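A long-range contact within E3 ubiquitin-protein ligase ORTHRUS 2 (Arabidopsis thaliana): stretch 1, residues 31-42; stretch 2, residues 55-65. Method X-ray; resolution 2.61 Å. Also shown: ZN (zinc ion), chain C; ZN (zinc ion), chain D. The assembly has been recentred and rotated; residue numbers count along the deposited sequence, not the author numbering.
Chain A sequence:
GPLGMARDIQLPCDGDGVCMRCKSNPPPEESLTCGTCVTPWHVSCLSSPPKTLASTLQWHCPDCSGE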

ATOM      1  N   SER A  31       0.594   7.267   3.510  1.00 63.72           N
ATOM      2  CA  SER A  31       1.956   6.772   3.644  1.00 68.88           C
ATOM      3  C   SER A  31       2.193   5.603   2.698  1.00 64.15           C
ATOM      4  O   SER A  31       1.333   4.731   2.543  1.00 64.95           O
ATOM      5  CB  SER A  31       2.244   6.340   5.085  1.00 84.68           C
ATOM      6  OG  SER A  31       3.264   5.356   5.128  1.00 95.14           O
ATOM      7  N   LEU A  32       3.368   5.594   2.071  1.00 66.86           N
ATOM      8  CA  LEU A  32       3.773   4.531   1.162  1.00 66.02           C
ATOM      9  C   LEU A  32       5.224   4.177   1.437  1.00 71.53           C
ATOM     10  O   LEU A  32       6.080   5.067   1.489  1.00 72.59           O
ATOM     11  CB  LEU A  32       3.602   4.952  -0.302  1.00 63.37           C
ATOM     12  CG  LEU A  32       2.615   4.147  -1.149  1.00 71.38           C
ATOM     13  CD1 LEU A  32       2.823   4.427  -2.628  1.00 67.74           C
ATOM     14  CD2 LEU A  32       2.749   2.658  -0.857  1.00 77.90           C
ATOM     15  N   THR A  33       5.501   2.890   1.615  1.00 71.16           N
ATOM     16  CA  THR A  33       6.855   2.408   1.835  1.00 73.86           C
ATOM     17  C   THR A  33       7.355   1.695   0.585  1.00 74.18           C
ATOM     18  O   THR A  33       6.587   1.013  -0.103  1.00 74.46           O
ATOM     19  CB  THR A  33       6.927   1.467   3.042  1.00 70.18           C
ATOM     20  OG1 THR A  33       6.679   0.120   2.620  1.00 88.85           O
ATOM     21  CG2 THR A  33       5.901   1.865   4.093  1.00 77.34           C
ATOM     22  N   CYS A  34       8.640   1.864   0.296  1.00 70.75           N
ATOM     23  CA  CYS A  34       9.234   1.270  -0.890  1.00 66.11           C
ATOM     24  C   CYS A  34       9.350  -0.243  -0.733  1.00 74.22           C
ATOM     25  O   CYS A  34       9.573  -0.764   0.362  1.00 80.73           O
ATOM     26  CB  CYS A  34      10.611   1.881  -1.151  1.00 70.33           C
ATOM     27  SG  CYS A  34      11.469   1.257  -2.614  1.00 81.62           S
ATOM     28  N   GLY A  35       9.183  -0.953  -1.847  1.00 82.82           N
ATOM     29  CA  GLY A  35       9.359  -2.392  -1.840  1.00 79.37           C
ATOM     30  C   GLY A  35      10.795  -2.856  -1.910  1.00 78.92           C
ATOM     31  O   GLY A  35      11.055  -4.058  -1.790  1.00 83.21           O
ATOM     32  N   THR A  36      11.736  -1.930  -2.096  1.00 74.63           N
ATOM     33  CA  THR A  36      13.152  -2.259  -2.215  1.00 75.43           C
ATOM     34  C   THR A  36      13.912  -1.820  -0.968  1.00 75.59           C
ATOM     35  O   THR A  36      14.430  -2.663  -0.234  1.00 81.15           O
ATOM     36  CB  THR A  36      13.740  -1.622  -3.476  1.00 77.42           C
ATOM     37  OG1 THR A  36      13.204  -2.271  -4.636  1.00 75.30           O
ATOM     38  CG2 THR A  36      15.256  -1.755  -3.486  1.00 78.02           C
ATOM     39  N   CYS A  37      13.988  -0.517  -0.702  1.00 74.71           N
ATOM     40  CA  CYS A  37      14.700   0.002   0.458  1.00 74.05           C
ATOM     41  C   CYS A  37      13.820   0.126   1.696  1.00 75.48           C
ATOM     42  O   CYS A  37      14.348   0.368   2.787  1.00 77.88           O
ATOM     43  CB  CYS A  37      15.308   1.369   0.131  1.00 73.37           C
ATOM     44  SG  CYS A  37      14.087   2.658  -0.214  1.00 81.80           S
ATOM     45  N   VAL A  38      12.505  -0.039   1.549  1.00 76.12           N
ATOM     46  CA  VAL A  38      11.529   0.100   2.625  1.00 73.79           C
ATOM     47  C   VAL A  38      11.707   1.453   3.304  1.00 72.47           C
ATOM     48  O   VAL A  38      11.912   1.536   4.520  1.00 76.26           O
ATOM     49  CB  VAL A  38      11.632  -1.060   3.634  1.00 66.04           C
ATOM     50  CG1 VAL A  38      10.377  -1.127   4.492  1.00 70.88           C
ATOM     51  CG2 VAL A  38      11.847  -2.376   2.904  1.00 72.29           C
ATOM     52  N   THR A  39      11.651   2.518   2.514  1.00 72.09           N
ATOM     53  CA  THR A  39      11.629   3.863   3.071  1.00 67.21           C
ATOM     54  C   THR A  39      10.223   4.426   2.965  1.00 71.65           C
ATOM     55  O   THR A  39       9.613   4.342   1.890  1.00 70.36           O
ATOM     56  CB  THR A  39      12.608   4.775   2.336  1.00 66.95           C
ATOM     57  OG1 THR A  39      13.877   4.122   2.218  1.00 79.69           O
ATOM     58  CG2 THR A  39      12.785   6.085   3.090  1.00 62.49           C
ATOM     59  N   PRO A  40       9.664   4.981   4.037  1.00 69.62           N
ATOM     60  CA  PRO A  40       8.329   5.577   3.940  1.00 63.00           C
ATOM     61  C   PRO A  40       8.377   6.924   3.238  1.00 64.96           C
ATOM     62  O   PRO A  40       9.272   7.740   3.470  1.00 71.84           O
ATOM     63  CB  PRO A  40       7.899   5.725   5.404  1.00 63.81           C
ATOM     64  CG  PRO A  40       9.179   5.853   6.153  1.00 67.88           C
ATOM     65  CD  PRO A  40      10.198   5.027   5.410  1.00 70.83           C
ATOM     66  N   TRP A  41       7.402   7.145   2.361  1.00 61.39           N
ATOM     67  CA  TRP A  41       7.279   8.392   1.622  1.00 57.51           C
ATOM     68  C   TRP A  41       5.879   8.951   1.808  1.00 66.94           C
ATOM     69  O   TRP A  41       4.903   8.196   1.880  1.00 79.06           O
ATOM     70  CB  TRP A  41       7.563   8.193   0.126  1.00 56.54           C
ATOM     71  CG  TRP A  41       8.988   7.865  -0.183  1.00 55.05           C
ATOM     72  CD1 TRP A  41       9.635   6.698   0.091  1.00 60.79           C
ATOM     73  CD2 TRP A  41       9.945   8.712  -0.831  1.00 57.22           C
ATOM     74  NE1 TRP A  41      10.937   6.766  -0.341  1.00 63.64           N
ATOM     75  CE2 TRP A  41      11.152   7.992  -0.913  1.00 58.50           C
ATOM     76  CE3 TRP A  41       9.899  10.011  -1.349  1.00 64.59           C
ATOM     77  CZ2 TRP A  41      12.303   8.524  -1.490  1.00 66.33           C
ATOM     78  CZ3 TRP A  41      11.044  10.538  -1.922  1.00 67.35           C
ATOM     79  CH2 TRP A  41      12.229   9.796  -1.988  1.00 66.88           C
ATOM     80  N   HIS A  42       5.781  10.276   1.889  1.00 62.94           N
ATOM     81  CA  HIS A  42       4.486  10.942   1.949  1.00 66.26           C
ATOM     82  C   HIS A  42       3.911  10.996   0.540  1.00 66.79           C
ATOM     83  O   HIS A  42       4.431  11.710  -0.324  1.00 70.86           O
ATOM     84  CB  HIS A  42       4.627  12.338   2.548  1.00 72.80           C
ATOM     85  CG  HIS A  42       3.319  12.999   2.846  1.00 71.33           C
ATOM     86  ND1 HIS A  42       3.210  14.342   3.135  1.00 80.40           N
ATOM     87  CD2 HIS A  42       2.061  12.500   2.898  1.00 71.84           C
ATOM     88  CE1 HIS A  42       1.944  14.643   3.353  1.00 80.58           C
ATOM     89  NE2 HIS A  42       1.224  13.543   3.215  1.00 75.56           N
ATOM     90  N   SER A  55       0.570  -0.802  -9.176  1.00 81.21           N
ATOM     91  CA  SER A  55       1.699   0.092  -8.938  1.00 75.90           C
ATOM     92  C   SER A  55       1.747   0.556  -7.490  1.00 75.04           C
ATOM     93  O   SER A  55       2.821   0.904  -6.987  1.00 75.42           O
ATOM     94  CB  SER A  55       1.629   1.296  -9.878  1.00 75.09           C
ATOM     95  OG  SER A  55       1.103   0.926 -11.139  1.00 92.61           O
ATOM     96  N   THR A  56       0.601   0.572  -6.806  1.00 74.58           N
ATOM     97  CA  THR A  56       0.579   0.946  -5.399  1.00 67.15           C
ATOM     98  C   THR A  56       1.049  -0.192  -4.500  1.00 78.38           C
ATOM     99  O   THR A  56       1.618   0.060  -3.431  1.00 89.68           O
ATOM    100  CB  THR A  56      -0.829   1.385  -4.995  1.00 67.50           C
ATOM    101  OG1 THR A  56      -1.353   2.275  -5.989  1.00 72.13           O
ATOM    102  CG2 THR A  56      -0.804   2.099  -3.656  1.00 67.07           C
ATOM    103  N   LEU A  57       0.834  -1.439  -4.918  1.00 77.52           N
ATOM    104  CA  LEU A  57       1.241  -2.582  -4.107  1.00 76.24           C
ATOM    105  C   LEU A  57       2.743  -2.823  -4.205  1.00 82.55           C
ATOM    106  O   LEU A  57       3.447  -2.844  -3.191  1.00 88.03           O
ATOM    107  CB  LEU A  57       0.457  -3.826  -4.531  1.00 80.02           C
ATOM    108  CG  LEU A  57      -1.045  -3.698  -4.280  1.00 81.11           C
ATOM    109  CD1 LEU A  57      -1.785  -4.994  -4.577  1.00 83.53           C
ATOM    110  CD2 LEU A  57      -1.282  -3.252  -2.852  1.00 71.29           C
ATOM    111  N   GLN A  58       3.249  -3.008  -5.422  1.00 79.07           N
ATOM    112  CA  GLN A  58       4.686  -3.152  -5.650  1.00 79.65           C
ATOM    113  C   GLN A  58       5.297  -1.800  -6.022  1.00 83.75           C
ATOM    114  O   GLN A  58       5.935  -1.628  -7.061  1.00 89.56           O
ATOM    115  CB  GLN A  58       4.948  -4.201  -6.726  1.00 77.10           C
ATOM    116  N   TRP A  59       5.083  -0.827  -5.141  1.00 77.43           N
ATOM    117  CA  TRP A  59       5.564   0.525  -5.376  1.00 71.04           C
ATOM    118  C   TRP A  59       7.057   0.623  -5.103  1.00 78.34           C
ATOM    119  O   TRP A  59       7.567   0.050  -4.137  1.00 78.48           O
ATOM    120  CB  TRP A  59       4.814   1.528  -4.501  1.00 68.28           C
ATOM    121  CG  TRP A  59       5.234   2.942  -4.751  1.00 68.19           C
ATOM    122  CD1 TRP A  59       4.969   3.690  -5.860  1.00 70.28           C
ATOM    123  CD2 TRP A  59       6.008   3.775  -3.881  1.00 72.75           C
ATOM    124  NE1 TRP A  59       5.524   4.940  -5.732  1.00 67.19           N
ATOM    125  CE2 TRP A  59       6.167   5.018  -4.525  1.00 67.95           C
ATOM    126  CE3 TRP A  59       6.578   3.592  -2.617  1.00 69.38           C
ATOM    127  CZ2 TRP A  59       6.872   6.072  -3.950  1.00 68.93           C
ATOM    128  CZ3 TRP A  59       7.277   4.639  -2.047  1.00 70.17           C
ATOM    129  CH2 TRP A  59       7.417   5.864  -2.713  1.00 69.57           C
ATOM    130  N   HIS A  60       7.753   1.364  -5.960  1.00 74.57           N
ATOM    131  CA  HIS A  60       9.186   1.585  -5.831  1.00 73.70           C
ATOM    132  C   HIS A  60       9.448   3.082  -5.764  1.00 74.16           C
ATOM    133  O   HIS A  60       8.990   3.838  -6.628  1.00 74.75           O
ATOM    134  CB  HIS A  60       9.941   0.940  -6.996  1.00 81.87           C
ATOM    135  CG  HIS A  60       9.823  -0.552  -7.030  1.00 95.51           C
ATOM    136  ND1 HIS A  60       9.803  -1.320  -5.885  1.00 96.74           N
ATOM    137  CD2 HIS A  60       9.700  -1.417  -8.064  1.00101.46           C
ATOM    138  CE1 HIS A  60       9.684  -2.593  -6.213  1.00 99.56           C
ATOM    139  NE2 HIS A  60       9.619  -2.680  -7.529  1.00105.70           N
ATOM    140  N   CYS A  61      10.179   3.500  -4.733  1.00 73.60           N
ATOM    141  CA  CYS A  61      10.346   4.911  -4.435  1.00 62.41           C
ATOM    142  C   CYS A  61      11.183   5.603  -5.508  1.00 66.24           C
ATOM    143  O   CYS A  61      11.910   4.949  -6.261  1.00 75.39           O
ATOM    144  CB  CYS A  61      10.987   5.077  -3.059  1.00 69.04           C
ATOM    145  SG  CYS A  61      12.775   4.870  -3.018  1.00 77.98           S
ATOM    146  N   PRO A  62      11.083   6.936  -5.607  1.00 63.24           N
ATOM    147  CA  PRO A  62      11.832   7.652  -6.654  1.00 65.46           C
ATOM    148  C   PRO A  62      13.333   7.424  -6.608  1.00 71.37           C
ATOM    149  O   PRO A  62      13.989   7.485  -7.655  1.00 77.65           O
ATOM    150  CB  PRO A  62      11.478   9.119  -6.383  1.00 61.69           C
ATOM    151  CG  PRO A  62      10.136   9.064  -5.748  1.00 58.55           C
ATOM    152  CD  PRO A  62      10.150   7.828  -4.894  1.00 62.19           C
ATOM    153  N   ASP A  63      13.902   7.165  -5.429  1.00 75.87           N
ATOM    154  CA  ASP A  63      15.338   6.912  -5.353  1.00 77.07           C
ATOM    155  C   ASP A  63      15.696   5.533  -5.894  1.00 80.76           C
ATOM    156  O   ASP A  63      16.824   5.325  -6.354  1.00 91.78           O
ATOM    157  CB  ASP A  63      15.826   7.065  -3.913  1.00 70.52           C
ATOM    158  CG  ASP A  63      16.244   8.486  -3.587  1.00 77.42           C
ATOM    159  OD1 ASP A  63      16.864   9.138  -4.455  1.00 77.37           O
ATOM    160  OD2 ASP A  63      15.953   8.952  -2.466  1.00 79.30           O
ATOM    161  N   CYS A  64      14.759   4.587  -5.852  1.00 81.19           N
ATOM    162  CA  CYS A  64      15.005   3.239  -6.348  1.00 80.44           C
ATOM    163  C   CYS A  64      14.557   3.038  -7.788  1.00 84.88           C
ATOM    164  O   CYS A  64      15.066   2.133  -8.458  1.00 93.49           O
ATOM    165  CB  CYS A  64      14.301   2.210  -5.457  1.00 84.87           C
ATOM    166  SG  CYS A  64      15.034   2.006  -3.816  1.00 93.23           S
ATOM    167  N   SER A  65      13.624   3.849  -8.276  1.00 86.75           N
ATOM    168  CA  SER A  65      13.118   3.708  -9.637  1.00 80.51           C
ATOM    169  C   SER A  65      14.179   4.090 -10.666  1.00 85.48           C
ATOM    170  O   SER A  65      14.666   5.219 -10.679  1.00 90.60           O
ATOM    171  CB  SER A  65      11.864   4.563  -9.832  1.00 66.06           C
TER
HETATM  172 ZN    ZN C 401      13.303   2.684  -2.407  1.00 98.99          ZN
HETATM  173 ZN    ZN D 402       4.739  15.742   2.926  1.00 94.69          ZN

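This is a zinc-centred contact, in which four cysteines, two from each stretch, share one metal ion and a small aromatic cluster packs beside it. The zinc ion of chain C is bound by Cys 34 SG, Cys 37 SG, Cys 61 SG and Cys 64 SG, each 2.3 Å from the metal. Thiolates are good zinc ligands, and each stretch supplies its pair from a CxxC motif. The pairs sit in tight turns. In stretch 2, Cys 64 N and Ser 65 N both donate to Cys 61 O at 2.9 Å.

Sulfur also accepts hydrogen bonds from the backbone. Across the contact, Cys 61 N donates to Cys 34 SG at 3.3 Å, with a nearly straight N-H...S angle of 174°. Within stretch 1, Thr 36 N donates to the same Cys 34 SG at 3.2 Å, and Cys 37 N makes a weak bond to it at 3.6 Å. Such bonds suit a sulfur that carries negative charge on zinc.

One backbone bond joins the stretches next to the metal site: Gly 35 N donates to Trp 59 O at 3.0 Å. Gly 35 has no side chain, and a CB there would point toward stretch 2 and sit tight against His 60 CE1.

The largest buried area belongs to Trp 59, whose side chain points toward stretch 1. Leu 32 CD1 lies over one face of its indole, 3.6 Å from the centroid of the five-membered ring. Leu 32 is buried, and its branched apolar side chain suits this place against a flat ring. The edge of Trp 59 is directed at the face of Trp 41, in an offset edge-to-face pair with planes at 75°. The closest atoms are Trp 59 CH2 and Trp 41 CG, 3.6 Å apart.

Trp 41 reaches stretch 2 from the strand 40-42, which pairs with strand 31-33: Leu 32 N donates to Trp 41 O at 3.0 Å, and Trp 41 N to Leu 32 O at 2.6 Å. This pairing sets Leu 32 and Trp 41 side by side, both facing stretch 2. Pro 62 CD lies almost directly above the six-membered ring of Trp 41, 3.9 Å from its centroid. The rigid proline ring offers C-H groups to the indole face. Cys 61 CB packs 3.6 Å from Trp 41 CE2, so this cysteine serves both the metal site and the apolar cluster.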